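Local coordinates for protein putative S-adenosyl-L-methionine-dependent Methyltransferase (Methanococcus maripaludis, PDB 3DLC) that binds S-adenosylmethionine and probably transfers its methyl group to an acceptor that is not firmly established, at residues T129-I134 and I209-T214. Residues are numbered along the deposited sequence; the frame is centred on the assembly and turned at random.
Sequences TAFREI and IIISKT
In the helix-on-sheet layer of this Rossmann-like methyltransferase fold, Phe131 of helix 127-137 packs against Ile209 and Ile211 of strand 206-211. The contact is purely apolar and all three residues are buried. Ile211 CD1 comes to the ring edge, near the ring plane, and lies 3.8 Å from Phe131 CD1. Ile209 approaches the ring obliquely, with its CD1 3.8 Å from Phe131 CZ. Its other branch also takes part, Ile209 CG2 lying 4.1 Å from Phe131 CE1. In both isoleucines CG1 is anti to the carbonyl carbon and the chain then runs on extended (chi2 near 160°), so that CD1 leads toward the ring. Within the helix, Ile134 CD1 sits 3.9 Å above one face of the Phe131 ring, offset toward its rim. Ile146 of the neighbouring strand 142-148 and Leu190 and Ile193 of helix 180-193 also touch Phe131. Backbone hydrogen bonds pair Ile209 with Ile146 and Ile211 with Thr144. The bound S-adenosylmethionine is about 11 Å from the Phe131 side chain, so the contact does not touch the cofactor. Strand 206-211, the last in the chain, runs antiparallel between strands 142-148 and 198-203, which gives the order 3-2-1-4-5-7-6 that marks class I methyltransferases.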
loop_
_atom_site.group_PDB
_atom_site.type_symbol
_atom_site.label_atom_id
_atom_site.label_comp_id
_atom_site.label_asym_id
_atom_site.label_seq_id
_atom_site.Cartn_x
_atom_site.Cartn_y
_atom_site.Cartn_z
ATOM N N THR A 129 -9.622 -7.528 -11.336
ATOM C CA THR A 129 -8.387 -7.910 -11.983
ATOM C C THR A 129 -7.191 -7.673 -11.063
ATOM O O THR A 129 -6.274 -8.503 -10.982
ATOM C CB THR A 129 -8.214 -7.165 -13.311
ATOM O OG1 THR A 129 -9.274 -7.565 -14.179
ATOM C CG2 THR A 129 -6.853 -7.421 -13.962
ATOM N N ALA A 130 -7.193 -6.544 -10.374
ATOM C CA ALA A 130 -6.093 -6.218 -9.456
ATOM C C ALA A 130 -5.952 -7.304 -8.385
ATOM O O ALA A 130 -4.861 -7.766 -8.112
ATOM C CB ALA A 130 -6.331 -4.869 -8.803
ATOM N N PHE A 131 -7.067 -7.700 -7.768
ATOM C CA PHE A 131 -7.003 -8.721 -6.728
ATOM C C PHE A 131 -6.690 -10.115 -7.228
ATOM O O PHE A 131 -6.060 -10.883 -6.533
ATOM C CB PHE A 131 -8.208 -8.645 -5.792
ATOM C CG PHE A 131 -8.022 -7.571 -4.739
ATOM C CD1 PHE A 131 -7.292 -7.829 -3.586
ATOM C CD2 PHE A 131 -8.459 -6.275 -4.960
ATOM C CE1 PHE A 131 -7.055 -6.826 -2.673
ATOM C CE2 PHE A 131 -8.217 -5.274 -4.042
ATOM C CZ PHE A 131 -7.511 -5.553 -2.906
ATOM N N ARG A 132 -7.066 -10.440 -8.456
ATOM C CA ARG A 132 -6.603 -11.693 -9.064
ATOM C C ARG A 132 -5.092 -11.688 -9.232
ATOM O O ARG A 132 -4.431 -12.706 -9.008
ATOM C CB ARG A 132 -7.318 -11.963 -10.389
ATOM C CG ARG A 132 -8.752 -12.469 -10.175
ATOM C CD ARG A 132 -9.410 -12.838 -11.514
ATOM N NE ARG A 132 -10.586 -13.664 -11.311
ATOM C CZ ARG A 132 -11.784 -13.208 -11.057
ATOM N NH1 ARG A 132 -12.064 -11.931 -11.143
ATOM N NH2 ARG A 132 -12.749 -14.061 -10.727
ATOM N N GLU A 133 -4.540 -10.543 -9.637
ATOM C CA GLU A 133 -3.070 -10.446 -9.769
ATOM C C GLU A 133 -2.364 -10.562 -8.416
ATOM O O GLU A 133 -1.338 -11.220 -8.272
ATOM C CB GLU A 133 -2.680 -9.135 -10.478
ATOM C CG GLU A 133 -2.803 -9.213 -11.967
ATOM C CD GLU A 133 -1.735 -10.138 -12.522
ATOM O OE1 GLU A 133 -0.557 -9.711 -12.641
ATOM O OE2 GLU A 133 -2.050 -11.313 -12.792
ATOM N N ILE A 134 -2.905 -9.873 -7.414
ATOM C CA ILE A 134 -2.378 -9.944 -6.060
ATOM C C ILE A 134 -2.376 -11.388 -5.587
ATOM O O ILE A 134 -1.399 -11.886 -5.028
ATOM C CB ILE A 134 -3.181 -9.024 -5.134
ATOM C CG1 ILE A 134 -2.835 -7.570 -5.489
ATOM C CG2 ILE A 134 -2.923 -9.313 -3.655
ATOM C CD1 ILE A 134 -3.825 -6.525 -4.951
ATOM N N ILE A 209 -7.150 -4.951 4.060
ATOM C CA ILE A 209 -7.553 -6.213 3.459
ATOM C C ILE A 209 -6.432 -7.210 3.661
ATOM O O ILE A 209 -5.314 -7.004 3.190
ATOM C CB ILE A 209 -7.846 -6.000 1.968
ATOM C CG1 ILE A 209 -8.987 -4.993 1.751
ATOM C CG2 ILE A 209 -8.126 -7.335 1.284
ATOM C CD1 ILE A 209 -9.023 -4.389 0.339
ATOM N N ILE A 210 -6.762 -8.303 4.349
ATOM C CA ILE A 210 -5.783 -9.299 4.786
ATOM C C ILE A 210 -6.164 -10.682 4.264
ATOM O O ILE A 210 -6.940 -11.443 4.867
ATOM C CB ILE A 210 -5.704 -9.323 6.333
ATOM C CG1 ILE A 210 -5.366 -7.931 6.861
ATOM C CG2 ILE A 210 -4.683 -10.360 6.813
ATOM C CD1 ILE A 210 -5.436 -7.761 8.364
ATOM N N ILE A 211 -5.633 -10.988 3.095
ATOM C CA ILE A 211 -5.869 -12.252 2.427
ATOM C C ILE A 211 -4.815 -13.238 2.890
ATOM O O ILE A 211 -3.648 -12.907 3.005
ATOM C CB ILE A 211 -5.786 -12.070 0.904
ATOM C CG1 ILE A 211 -6.914 -11.137 0.422
ATOM C CG2 ILE A 211 -5.832 -13.419 0.177
ATOM C CD1 ILE A 211 -6.642 -10.490 -0.942
ATOM N N SER A 212 -5.242 -14.482 3.080
ATOM C CA SER A 212 -4.348 -15.592 3.349
ATOM C C SER A 212 -4.455 -16.577 2.226
ATOM O O SER A 212 -5.515 -17.129 2.035
ATOM C CB SER A 212 -4.761 -16.343 4.594
ATOM O OG SER A 212 -4.541 -15.588 5.740
ATOM N N LYS A 213 -3.388 -16.894 1.522
ATOM C CA LYS A 213 -3.486 -17.886 0.488
ATOM C C LYS A 213 -3.351 -19.240 1.100
ATOM O O LYS A 213 -2.358 -19.581 1.728
ATOM C CB LYS A 213 -2.423 -17.692 -0.595
ATOM C CG LYS A 213 -2.531 -18.780 -1.669
ATOM C CD LYS A 213 -1.535 -18.730 -2.828
ATOM C CE LYS A 213 -2.034 -17.940 -3.954
ATOM N NZ LYS A 213 -1.164 -17.844 -5.159
ATOM N N THR A 214 -4.367 -20.035 0.902
ATOM C CA THR A 214 -4.423 -21.348 1.487
ATOM C C THR A 214 -5.035 -22.311 0.497
ATOM O O THR A 214 -5.710 -21.918 -0.432
ATOM C CB THR A 214 -5.222 -21.284 2.813
ATOM O OG1 THR A 214 -4.938 -22.423 3.632
ATOM C CG2 THR A 214 -6.750 -21.097 2.591
#